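Local coordinates for protein MHP1 (Microbacterium liquefaciens, PDB 2JLN) that carries 5-aryl-substituted hydantoins, with a preference for the L isomers, across the membrane in a sodium-dependent manner as a nucleobase-cation-symport-1 family transporter, at residues 19-25 with 84-88; 62-66 with 263-267; 69-73 with 257-261; 96-100 with 408-412; 375-380 with 437-442. All coordinates share one frame. Residue numbers count along the deposited sequence, not the author numbering.

Contact 1: 19-25 with 84-88; sequences PTRYAER and IRWGI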
# COMPACT_ATOMS: atom_id res chain seq x y z
N PRO A 19 -11.53 -16.94 5.67
CA PRO A 19 -10.09 -17.21 5.61
C PRO A 19 -9.73 -17.97 4.33
O PRO A 19 -10.57 -18.66 3.76
CB PRO A 19 -9.84 -18.06 6.85
CG PRO A 19 -10.91 -17.65 7.78
CD PRO A 19 -12.11 -17.36 6.96
N THR A 20 -8.50 -17.85 3.88
CA THR A 20 -8.12 -18.36 2.59
C THR A 20 -7.33 -19.62 2.82
O THR A 20 -6.25 -19.57 3.43
CB THR A 20 -7.26 -17.32 1.81
OG1 THR A 20 -8.12 -16.23 1.40
CG2 THR A 20 -6.58 -17.93 0.58
N ARG A 21 -7.88 -20.73 2.32
CA ARG A 21 -7.36 -22.08 2.56
C ARG A 21 -5.98 -22.34 1.98
O ARG A 21 -5.67 -21.83 0.90
CB ARG A 21 -8.33 -23.11 2.04
CG ARG A 21 -9.64 -23.04 2.73
CD ARG A 21 -10.40 -24.35 2.77
NE ARG A 21 -11.71 -24.10 3.36
CZ ARG A 21 -12.09 -24.59 4.52
NH1 ARG A 21 -11.29 -25.40 5.17
NH2 ARG A 21 -13.28 -24.30 5.00
N TYR A 22 -5.20 -23.16 2.72
CA TYR A 22 -3.83 -23.59 2.35
C TYR A 22 -3.80 -24.05 0.89
O TYR A 22 -2.95 -23.65 0.10
CB TYR A 22 -3.32 -24.74 3.24
CG TYR A 22 -3.27 -24.47 4.73
CD1 TYR A 22 -2.66 -23.33 5.24
CD2 TYR A 22 -3.80 -25.36 5.63
CE1 TYR A 22 -2.60 -23.10 6.59
CE2 TYR A 22 -3.74 -25.14 6.98
CZ TYR A 22 -3.14 -24.01 7.46
OH TYR A 22 -3.12 -23.82 8.83
N ALA A 23 -4.74 -24.90 0.55
CA ALA A 23 -4.83 -25.38 -0.80
C ALA A 23 -5.20 -24.26 -1.76
O ALA A 23 -4.90 -24.37 -2.94
CB ALA A 23 -5.81 -26.54 -0.91
N GLU A 24 -5.86 -23.20 -1.30
CA GLU A 24 -6.22 -22.10 -2.21
C GLU A 24 -5.08 -21.06 -2.47
O GLU A 24 -5.24 -20.10 -3.24
CB GLU A 24 -7.50 -21.40 -1.73
CG GLU A 24 -8.65 -22.32 -1.38
CD GLU A 24 -9.85 -21.63 -0.59
OE1 GLU A 24 -11.01 -22.12 -0.74
OE2 GLU A 24 -9.64 -20.63 0.19
N ARG A 25 -3.91 -21.22 -1.85
CA ARG A 25 -2.90 -20.16 -1.93
C ARG A 25 -2.08 -20.19 -3.24
O ARG A 25 -1.77 -21.25 -3.74
CB ARG A 25 -2.00 -20.20 -0.69
CG ARG A 25 -2.78 -20.31 0.63
CD ARG A 25 -2.91 -18.97 1.33
NE ARG A 25 -3.60 -19.05 2.61
CZ ARG A 25 -3.00 -18.94 3.79
NH1 ARG A 25 -1.69 -18.76 3.89
NH2 ARG A 25 -3.73 -19.01 4.89
N ILE A 84 -0.44 -14.02 6.55
CA ILE A 84 0.17 -15.17 5.89
C ILE A 84 -0.24 -16.49 6.59
O ILE A 84 -0.67 -17.46 5.94
CB ILE A 84 1.70 -15.01 5.84
CG1 ILE A 84 2.08 -13.93 4.82
CG2 ILE A 84 2.39 -16.30 5.50
CD1 ILE A 84 3.53 -13.61 4.75
N ARG A 85 -0.12 -16.52 7.91
CA ARG A 85 -0.39 -17.74 8.66
C ARG A 85 -1.87 -18.13 8.64
O ARG A 85 -2.19 -19.31 8.45
CB ARG A 85 0.13 -17.59 10.10
CG ARG A 85 0.51 -18.88 10.81
CD ARG A 85 -0.72 -19.69 11.00
NE ARG A 85 -0.49 -20.99 11.62
CZ ARG A 85 -1.25 -22.06 11.39
NH1 ARG A 85 -2.27 -21.97 10.54
NH2 ARG A 85 -1.00 -23.21 12.01
N TRP A 86 -2.77 -17.16 8.82
CA TRP A 86 -4.20 -17.45 9.04
C TRP A 86 -5.12 -17.09 7.89
O TRP A 86 -6.34 -17.22 8.02
CB TRP A 86 -4.72 -16.78 10.31
CG TRP A 86 -4.01 -17.18 11.56
CD1 TRP A 86 -3.24 -16.37 12.37
CD2 TRP A 86 -3.95 -18.49 12.14
NE1 TRP A 86 -2.72 -17.11 13.42
CE2 TRP A 86 -3.15 -18.41 13.29
CE3 TRP A 86 -4.50 -19.73 11.79
CZ2 TRP A 86 -2.90 -19.52 14.11
CZ3 TRP A 86 -4.25 -20.83 12.60
CH2 TRP A 86 -3.46 -20.72 13.74
N GLY A 87 -4.54 -16.62 6.80
CA GLY A 87 -5.31 -16.26 5.62
C GLY A 87 -6.37 -15.17 5.74
O GLY A 87 -7.25 -15.13 4.90
N ILE A 88 -6.29 -14.26 6.72
CA ILE A 88 -7.36 -13.27 6.94
C ILE A 88 -7.19 -11.86 6.34
O ILE A 88 -6.08 -11.44 6.05
CB ILE A 88 -7.71 -13.12 8.46
CG1 ILE A 88 -6.49 -12.79 9.30
CG2 ILE A 88 -8.38 -14.38 9.00
CD1 ILE A 88 -6.83 -12.50 10.75
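Here the loop leading into the first transmembrane helix, residues 19-25, closes over the C-terminal end of helix 81-86, which terminates at a glycine in the left-handed region of backbone space. Start at Ile84: its carbonyl, in the last turn of the helix, takes a hydrogen bond from Arg25, with NH1 2.6 Å from Ile84 O. Arg25 NH1 has a further acceptor in Cys234 O. At Arg85 the side chain starts out pointing away from the loop, yet its guanidinium reaches back to donate from NH1 to Tyr22 OH at 2.7 Å; Glu463 from the C-terminal part of the chain joins both residues, through a salt bridge to Arg85 and a hydrogen bond to Tyr22. Trp86 offers mainly its carbonyl, whose O lies 3.8 Å from Pro19 CB. Then comes Gly87, at phi/psi 60/23. A CB here would collide with Thr20 O and Arg25 NH2, so the lack of a side chain lets the loop sit directly on the turn. Gly87 O receives a weak hydrogen bond from Thr20 N at 3.2 Å and a CA-H...O contact from Pro19 CA at 3.6 Å. At Ile88, CG2 rests 4.3 Å from Pro19 CG.

Contact 2: 62-66 with 263-267; sequences IVAIA and ASIIF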
# COMPACT_ATOMS: atom_id res chain seq x y z
N ILE A 62 19.22 8.88 -3.87
CA ILE A 62 19.29 7.42 -4.04
C ILE A 62 19.48 6.68 -2.70
O ILE A 62 18.91 5.62 -2.49
CB ILE A 62 20.43 7.02 -4.99
CG1 ILE A 62 20.17 7.53 -6.40
CG2 ILE A 62 20.57 5.54 -5.04
CD1 ILE A 62 18.72 7.70 -6.74
N VAL A 63 20.27 7.26 -1.80
CA VAL A 63 20.51 6.64 -0.50
C VAL A 63 19.31 6.78 0.41
O VAL A 63 18.98 5.83 1.11
CB VAL A 63 21.75 7.19 0.25
CG1 VAL A 63 21.69 6.79 1.72
CG2 VAL A 63 23.03 6.67 -0.39
N ALA A 64 18.67 7.95 0.43
CA ALA A 64 17.43 8.15 1.21
C ALA A 64 16.29 7.22 0.75
O ALA A 64 15.42 6.83 1.53
CB ALA A 64 16.99 9.61 1.18
N ILE A 65 16.31 6.88 -0.54
CA ILE A 65 15.36 5.97 -1.14
C ILE A 65 15.60 4.51 -0.71
O ILE A 65 14.68 3.84 -0.22
CB ILE A 65 15.40 6.11 -2.67
CG1 ILE A 65 14.62 7.35 -3.10
CG2 ILE A 65 14.90 4.84 -3.38
CD1 ILE A 65 14.84 7.69 -4.56
N ALA A 66 16.83 4.01 -0.90
CA ALA A 66 17.21 2.68 -0.42
C ALA A 66 16.97 2.52 1.09
O ALA A 66 16.54 1.47 1.54
CB ALA A 66 18.65 2.37 -0.76
N ALA A 263 13.76 -1.32 -8.29
CA ALA A 263 12.77 -0.61 -9.08
C ALA A 263 12.71 0.87 -8.69
O ALA A 263 12.76 1.75 -9.54
CB ALA A 263 11.39 -1.25 -8.96
N SER A 264 12.63 1.15 -7.40
CA SER A 264 12.39 2.54 -7.02
C SER A 264 13.67 3.38 -7.00
O SER A 264 13.59 4.61 -7.01
CB SER A 264 11.61 2.63 -5.71
OG SER A 264 12.48 2.49 -4.63
N ILE A 265 14.84 2.73 -6.98
CA ILE A 265 16.12 3.43 -7.14
C ILE A 265 16.34 3.90 -8.60
O ILE A 265 16.73 5.03 -8.83
CB ILE A 265 17.30 2.54 -6.68
CG1 ILE A 265 17.47 2.64 -5.17
CG2 ILE A 265 18.62 2.91 -7.36
CD1 ILE A 265 18.75 2.02 -4.70
N ILE A 266 16.09 3.02 -9.57
CA ILE A 266 16.17 3.38 -10.99
C ILE A 266 15.21 4.52 -11.36
O ILE A 266 15.59 5.43 -12.10
CB ILE A 266 15.82 2.20 -11.92
CG1 ILE A 266 16.80 1.04 -11.72
CG2 ILE A 266 15.83 2.65 -13.37
CD1 ILE A 266 16.48 -0.13 -12.59
N PHE A 267 13.97 4.46 -10.87
CA PHE A 267 12.98 5.48 -11.24
C PHE A 267 13.05 6.75 -10.39
O PHE A 267 12.72 7.84 -10.84
CB PHE A 267 11.57 4.88 -11.35
CG PHE A 267 11.43 3.92 -12.50
CD1 PHE A 267 12.05 2.67 -12.46
CD2 PHE A 267 10.73 4.27 -13.65
CE1 PHE A 267 11.95 1.78 -13.52
CE2 PHE A 267 10.64 3.37 -14.72
CZ PHE A 267 11.25 2.13 -14.65
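Two transmembrane helices run nearly antiparallel, 158° between their directions, with the short segments' axes 9.5 Å apart, a spacing that leaves room for branched side chains between them. The main bump is Ile265. It reaches into a shallow hollow formed by Ile62, Ile65 and Ala66, one turn of the facing helix. Its CD1 is seated between two walls, 4.0 Å from Ile62 CG2 and 4.0 Å from Ala66 CB, while Ile265 CG1 leans on Ile65 CG2 at 3.8 Å; the small Ala66 leaves room for the tip. Ile62 reaches back to the facing backbone, its CD1 3.9 Å from Ile265 O, and Ile65 CG2 lies 3.6 Å from Ser264 OG. That hydroxyl is hydrogen-bonded to Met260 O in its own helix; the two segments meet by van der Waals packing. In the LeuT-like fold these are bundle helices 2 and 7, related by the inverted repeat. Helices 209-217 and 44-52 close the flank at Ile65, through Phe216 and Ala49, and Ile45 meets Ser264.

Contact 3: 69-73 with 257-261; sequences CTIAV and WLGMV. With HG (mercury (II) ion), chain C.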
# COMPACT_ATOMS: atom_id res chain seq x y z
N CYS A 69 13.20 2.59 1.68
CA CYS A 69 12.72 1.27 1.25
C CYS A 69 12.90 0.19 2.31
O CYS A 69 12.04 -0.67 2.51
CB CYS A 69 13.41 0.84 -0.04
SG CYS A 69 12.51 1.36 -1.50
N THR A 70 14.04 0.24 2.99
CA THR A 70 14.43 -0.74 3.98
C THR A 70 13.62 -0.64 5.28
O THR A 70 13.27 -1.65 5.86
CB THR A 70 15.94 -0.65 4.27
OG1 THR A 70 16.66 -1.10 3.11
CG2 THR A 70 16.32 -1.49 5.48
N ILE A 71 13.34 0.56 5.75
CA ILE A 71 12.51 0.72 6.95
C ILE A 71 11.09 0.18 6.68
O ILE A 71 10.46 -0.39 7.57
CB ILE A 71 12.47 2.20 7.43
CG1 ILE A 71 13.73 2.53 8.22
CG2 ILE A 71 11.23 2.50 8.27
CD1 ILE A 71 14.18 3.96 8.06
N ALA A 72 10.62 0.36 5.44
CA ALA A 72 9.30 -0.12 5.03
C ALA A 72 9.19 -1.63 5.18
O ALA A 72 8.21 -2.11 5.71
CB ALA A 72 8.97 0.30 3.63
N VAL A 73 10.19 -2.38 4.71
CA VAL A 73 10.28 -3.84 4.90
C VAL A 73 10.36 -4.39 6.36
O VAL A 73 9.63 -5.32 6.70
CB VAL A 73 11.45 -4.40 4.12
CG1 VAL A 73 11.79 -5.76 4.64
CG2 VAL A 73 11.10 -4.44 2.64
N TRP A 257 11.82 -6.80 -0.62
CA TRP A 257 12.95 -5.90 -0.65
C TRP A 257 13.66 -5.93 -2.01
O TRP A 257 13.98 -4.89 -2.56
CB TRP A 257 13.92 -6.20 0.50
CG TRP A 257 15.00 -5.15 0.69
CD1 TRP A 257 14.96 -4.04 1.49
CD2 TRP A 257 16.29 -5.13 0.05
NE1 TRP A 257 16.13 -3.33 1.40
CE2 TRP A 257 16.97 -3.98 0.52
CE3 TRP A 257 16.93 -5.97 -0.86
CZ2 TRP A 257 18.26 -3.65 0.10
CZ3 TRP A 257 18.21 -5.65 -1.27
CH2 TRP A 257 18.86 -4.49 -0.79
N LEU A 258 13.90 -7.12 -2.56
CA LEU A 258 14.64 -7.21 -3.82
C LEU A 258 13.74 -6.77 -4.95
O LEU A 258 14.19 -6.58 -6.06
CB LEU A 258 15.13 -8.63 -4.08
CG LEU A 258 16.27 -9.12 -3.18
CD1 LEU A 258 16.02 -10.56 -2.72
CD2 LEU A 258 17.61 -9.00 -3.86
N GLY A 259 12.45 -6.63 -4.66
CA GLY A 259 11.50 -6.17 -5.65
C GLY A 259 11.35 -4.65 -5.71
O GLY A 259 11.31 -4.08 -6.81
N MET A 260 11.30 -4.01 -4.54
CA MET A 260 11.01 -2.58 -4.42
C MET A 260 12.23 -1.63 -4.44
O MET A 260 12.12 -0.48 -4.85
CB MET A 260 10.11 -2.32 -3.21
CG MET A 260 10.70 -2.70 -1.85
SD MET A 260 9.70 -2.14 -0.42
CE MET A 260 9.81 -0.37 -0.67
N VAL A 261 13.38 -2.11 -4.01
CA VAL A 261 14.61 -1.29 -4.04
C VAL A 261 15.09 -0.98 -5.47
O VAL A 261 14.98 0.17 -5.92
CB VAL A 261 15.74 -1.90 -3.16
CG1 VAL A 261 17.01 -1.16 -3.33
CG2 VAL A 261 15.34 -1.90 -1.70
HG HG C . 10.92 2.90 -1.24
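A mercury ion sits at the edge of this helix pair, held by Cys69 SG at 2.2 Å, with Trp220, outside the two segments, also binding it. Beside it, the sulfur of Cys69 is crowded by Met260, whose CE lies 3.3 Å from Cys69 SG. The helices are the 58-79 and 242-278 partners of the transporter's helical bundle, crossing antiparallel at 148° with the segment axes 10.1 Å apart. Met260 leaves its helix toward the partner and fills much of the gap: its CE is 4.4 Å from Ala72 CB and its SD 4.1 Å from Val73 CG2. Cys69 CB also meets Val261 CG2 at 3.7 Å. Towards the other edge Trp257 swings its indole across, so that NE1 donates a nearly straight hydrogen bond (168°) to Thr70 OG1 at 2.9 Å; Val73 CG2 packs on Trp257 CB at 4.0 Å. Thr70 OG1 is also hydrogen-bonded to Ala66 O, one turn back. The chemistry is therefore split: one directed polar link in an otherwise apolar interface, and a soft sulfur well suited to a thiophilic metal. The bound mercury shows that this cysteine can be reached by a heavy atom and probably reflects crystallographic labelling.

Contact 4: 96-100 with 408-412; sequences MPFGI and NWVAL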
# COMPACT_ATOMS: atom_id res chain seq x y z
N MET A 96 -9.83 -7.60 16.35
CA MET A 96 -9.12 -8.13 17.50
C MET A 96 -8.87 -7.06 18.59
O MET A 96 -9.46 -7.14 19.66
CB MET A 96 -7.82 -8.79 17.01
CG MET A 96 -7.50 -10.13 17.65
SD MET A 96 -7.01 -11.43 16.49
CE MET A 96 -6.04 -10.57 15.23
N PRO A 97 -7.99 -6.07 18.34
CA PRO A 97 -7.73 -5.11 19.43
C PRO A 97 -8.87 -4.10 19.62
O PRO A 97 -9.30 -3.89 20.75
CB PRO A 97 -6.46 -4.40 18.95
CG PRO A 97 -6.56 -4.45 17.48
CD PRO A 97 -7.07 -5.86 17.22
N PHE A 98 -9.33 -3.46 18.55
CA PHE A 98 -10.51 -2.61 18.65
C PHE A 98 -11.69 -3.57 18.68
O PHE A 98 -11.48 -4.78 18.60
CB PHE A 98 -10.56 -1.65 17.46
CG PHE A 98 -9.26 -0.96 17.22
CD1 PHE A 98 -8.41 -1.37 16.22
CD2 PHE A 98 -8.85 0.07 18.04
CE1 PHE A 98 -7.21 -0.75 16.01
CE2 PHE A 98 -7.63 0.69 17.84
CZ PHE A 98 -6.81 0.28 16.83
N GLY A 99 -12.93 -3.12 18.80
CA GLY A 99 -13.99 -4.13 18.81
C GLY A 99 -14.31 -4.87 17.50
O GLY A 99 -13.68 -4.72 16.48
N ILE A 100 -15.34 -5.70 17.53
CA ILE A 100 -15.90 -6.21 16.29
C ILE A 100 -16.57 -5.05 15.55
O ILE A 100 -16.68 -5.08 14.33
CB ILE A 100 -16.91 -7.35 16.58
CG1 ILE A 100 -16.14 -8.63 16.88
CG2 ILE A 100 -17.92 -7.54 15.44
CD1 ILE A 100 -16.98 -9.82 17.07
N ASN A 408 -14.18 -1.58 21.86
CA ASN A 408 -13.24 -1.61 22.98
C ASN A 408 -12.78 -0.20 23.32
O ASN A 408 -11.78 0.26 22.80
CB ASN A 408 -12.04 -2.52 22.66
CG ASN A 408 -10.91 -2.43 23.71
OD1 ASN A 408 -10.91 -1.55 24.59
ND2 ASN A 408 -9.94 -3.32 23.60
N TRP A 409 -13.51 0.49 24.19
CA TRP A 409 -13.19 1.90 24.44
C TRP A 409 -11.77 2.11 24.97
O TRP A 409 -11.16 3.12 24.65
CB TRP A 409 -14.22 2.61 25.31
CG TRP A 409 -15.60 2.54 24.74
CD1 TRP A 409 -16.56 1.63 25.05
CD2 TRP A 409 -16.16 3.39 23.73
NE1 TRP A 409 -17.70 1.86 24.31
CE2 TRP A 409 -17.48 2.94 23.49
CE3 TRP A 409 -15.68 4.48 23.00
CZ2 TRP A 409 -18.32 3.54 22.54
CZ3 TRP A 409 -16.52 5.09 22.08
CH2 TRP A 409 -17.83 4.61 21.86
N VAL A 410 -11.21 1.17 25.73
CA VAL A 410 -9.84 1.36 26.21
C VAL A 410 -8.83 1.44 25.07
O VAL A 410 -7.89 2.24 25.17
CB VAL A 410 -9.40 0.33 27.24
CG1 VAL A 410 -7.89 0.46 27.52
CG2 VAL A 410 -10.21 0.50 28.51
N ALA A 411 -9.03 0.65 24.01
CA ALA A 411 -8.19 0.71 22.76
C ALA A 411 -8.33 1.98 21.89
O ALA A 411 -7.33 2.53 21.44
CB ALA A 411 -8.39 -0.53 21.90
N LEU A 412 -9.56 2.44 21.64
CA LEU A 412 -9.79 3.79 21.11
C LEU A 412 -9.20 4.88 22.02
O LEU A 412 -8.90 5.98 21.57
CB LEU A 412 -11.28 4.06 20.89
CG LEU A 412 -11.90 3.07 19.89
CD1 LEU A 412 -13.31 3.47 19.47
CD2 LEU A 412 -10.99 2.99 18.68
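Take the loop between helices 90-93 and 104-137 and follow it past the start of helix 409-423. Pro97 makes the first contact, through its carbonyl: Pro97 O accepts a weak hydrogen bond from Asn408 ND2 at 3.0 Å and lies 3.7 Å from Ala411 CB. Asn408 is the N-cap of the helix, and its amide works in two directions. While ND2 reaches out to the loop, Asn408 OD1 takes the backbone hydrogen of Ala411 at 3.0 Å from Ala411 N, the classic N-cap bond to an amide of the first turn. One side chain thus caps the helix and ties it to the loop. Phe98 follows and supplies the apolar half of the contact. Its ring lies against the first turn, with CD2 3.9 Å from Ala411 CB and 3.7 Å from Leu412 CD2, while Phe98 C is 4.1 Å from Asn408 CB. At Gly99 the two backbones come closest, the CA atoms of Gly99 and Asn408 being 4.9 Å apart, and a CB on this glycine would come near the Asn408 backbone nitrogen. The contact is buried between two further transmembrane helices: Pro97 rests on Ile376 and Asp380, and Phe98 on Leu373, all of helix 371-384, whereas Asn408 packs against Met445 of helix 429-448.

Contact 5: 375-380 with 437-442; sequences GIMISD and ALLLHI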
# COMPACT_ATOMS: atom_id res chain seq x y z
N GLY A 375 0.61 0.29 15.19
CA GLY A 375 1.30 0.04 16.44
C GLY A 375 0.49 -0.83 17.36
O GLY A 375 1.01 -1.69 18.05
N ILE A 376 -0.81 -0.60 17.37
CA ILE A 376 -1.72 -1.34 18.22
C ILE A 376 -1.98 -2.74 17.67
O ILE A 376 -2.27 -3.67 18.43
CB ILE A 376 -3.04 -0.57 18.37
CG1 ILE A 376 -2.86 0.54 19.39
CG2 ILE A 376 -4.17 -1.48 18.78
CD1 ILE A 376 -4.04 1.44 19.49
N MET A 377 -1.88 -2.91 16.35
CA MET A 377 -2.17 -4.20 15.75
C MET A 377 -0.95 -5.09 15.87
O MET A 377 -1.09 -6.29 16.11
CB MET A 377 -2.60 -4.07 14.29
CG MET A 377 -4.01 -3.54 14.12
SD MET A 377 -4.64 -3.57 12.41
CE MET A 377 -5.25 -5.25 12.36
N ILE A 378 0.25 -4.52 15.73
CA ILE A 378 1.44 -5.35 15.88
C ILE A 378 1.51 -5.84 17.32
O ILE A 378 1.92 -6.99 17.58
CB ILE A 378 2.75 -4.62 15.49
CG1 ILE A 378 2.85 -4.48 13.98
CG2 ILE A 378 3.98 -5.37 16.00
CD1 ILE A 378 3.84 -3.42 13.56
N SER A 379 1.07 -5.00 18.26
CA SER A 379 1.21 -5.30 19.68
C SER A 379 0.16 -6.30 20.19
O SER A 379 0.50 -7.24 20.90
CB SER A 379 1.16 -4.01 20.51
OG SER A 379 1.58 -4.25 21.84
N ASP A 380 -1.10 -6.07 19.83
CA ASP A 380 -2.15 -7.01 20.15
C ASP A 380 -1.75 -8.43 19.71
O ASP A 380 -1.73 -9.35 20.51
CB ASP A 380 -3.46 -6.54 19.50
CG ASP A 380 -4.72 -7.26 20.05
OD1 ASP A 380 -5.40 -6.69 20.94
OD2 ASP A 380 -5.06 -8.38 19.56
N ALA A 437 1.71 3.96 20.57
CA ALA A 437 0.57 3.06 20.60
C ALA A 437 1.01 1.67 20.97
O ALA A 437 0.42 1.03 21.84
CB ALA A 437 -0.13 3.05 19.27
N LEU A 438 2.06 1.19 20.32
CA LEU A 438 2.60 -0.12 20.66
C LEU A 438 2.80 -0.26 22.18
O LEU A 438 2.19 -1.13 22.80
CB LEU A 438 3.90 -0.36 19.90
CG LEU A 438 4.45 -1.77 19.74
CD1 LEU A 438 5.64 -1.77 18.76
CD2 LEU A 438 4.88 -2.22 21.09
N LEU A 439 3.58 0.63 22.79
CA LEU A 439 3.86 0.53 24.23
C LEU A 439 2.65 0.71 25.20
O LEU A 439 2.52 -0.03 26.16
CB LEU A 439 5.05 1.41 24.64
CG LEU A 439 6.40 0.97 24.02
CD1 LEU A 439 7.43 2.10 24.02
CD2 LEU A 439 6.96 -0.27 24.68
N LEU A 440 1.75 1.67 24.95
CA LEU A 440 0.61 1.82 25.86
C LEU A 440 -0.42 0.68 25.78
O LEU A 440 -1.14 0.42 26.76
CB LEU A 440 -0.11 3.15 25.61
CG LEU A 440 0.77 4.38 25.44
CD1 LEU A 440 -0.11 5.64 25.28
CD2 LEU A 440 1.80 4.54 26.61
N HIS A 441 -0.53 0.01 24.64
CA HIS A 441 -1.54 -1.05 24.48
C HIS A 441 -1.31 -2.16 25.52
O HIS A 441 -2.25 -2.76 26.01
CB HIS A 441 -1.52 -1.64 23.06
CG HIS A 441 -2.76 -2.38 22.70
ND1 HIS A 441 -3.98 -1.77 22.55
CD2 HIS A 441 -2.98 -3.70 22.47
CE1 HIS A 441 -4.90 -2.67 22.26
NE2 HIS A 441 -4.32 -3.86 22.20
N ILE A 442 -0.04 -2.41 25.85
CA ILE A 442 0.29 -3.50 26.76
C ILE A 442 -0.37 -3.40 28.16
O ILE A 442 -1.14 -4.28 28.53
CB ILE A 442 1.81 -3.71 26.84
CG1 ILE A 442 2.31 -4.27 25.51
CG2 ILE A 442 2.15 -4.69 27.91
CD1 ILE A 442 3.79 -4.33 25.42
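This is a close, buried helix-helix crossing in the membrane region, joining transmembrane helices 10 and 12 of the transporter, here residues 375-380 and 437-442. The short segments run in broadly the same direction, cross at -47°, and bring their axes to 7.7 Å. Gly375 makes that closeness possible: its CA is 4.4 Å from Leu438 CA, and a CB on it would be tight against Leu438 N and Ala437 CB. The backbones nearly touch, with Leu438 CA 3.4 Å from Gly375 O in a CA-H...O contact. One turn on, Ser379 is again small, and its OG gives a weak hydrogen bond to Leu438 O at 3.3 Å; Ile442 CG1 lies 3.7 Å from the same Ser379 OG. Ile376 works on the neighbouring flank, with CG1 3.7 Å from Ala437 CB and CG2 over the face of His441, 3.9 Å from the ring centroid, a CH-pi contact. Where the helices spread, the imidazole bridges the gap: His441 NE2 donates to Asp380 OD1 at 3.3 Å. The other carboxylate oxygen, Asp380 OD2, forms a salt bridge with Arg385, so the histidine shares an already engaged acid. Gly375 and Ser379, four residues apart on the facing side, form the small-xxx-small pattern well known from tightly packed transmembrane helix pairs, complete with the CA-H...O contact that such close backbones allow.

How the contacts relate
Contacts 2 and 3 join the same helices, 58-79 and 242-278, at successive levels, touching where Ser264 OG lies 3.3 Å from Cys69 SG; both are partly buried, contact 3 nearest the chain's centre. Contact 4, on the opposite side of that centre from contact 2, clusters with contact 5: Pro97 and Phe98 pack on Ile376. Contact 1 touches none of the others. Contacts 1, 4 and 5 are buried, though their centres lie 20 Å or more from the chain's. Chemistry follows place: contact 2 is mainly apolar, without hydrogen bonds between its segments, contact 3 adds one and contact 5 two, while contacts 1 and 4, where loops meet helix ends, lean largely on backbone carbonyls, contact 1 also on a side-chain bond.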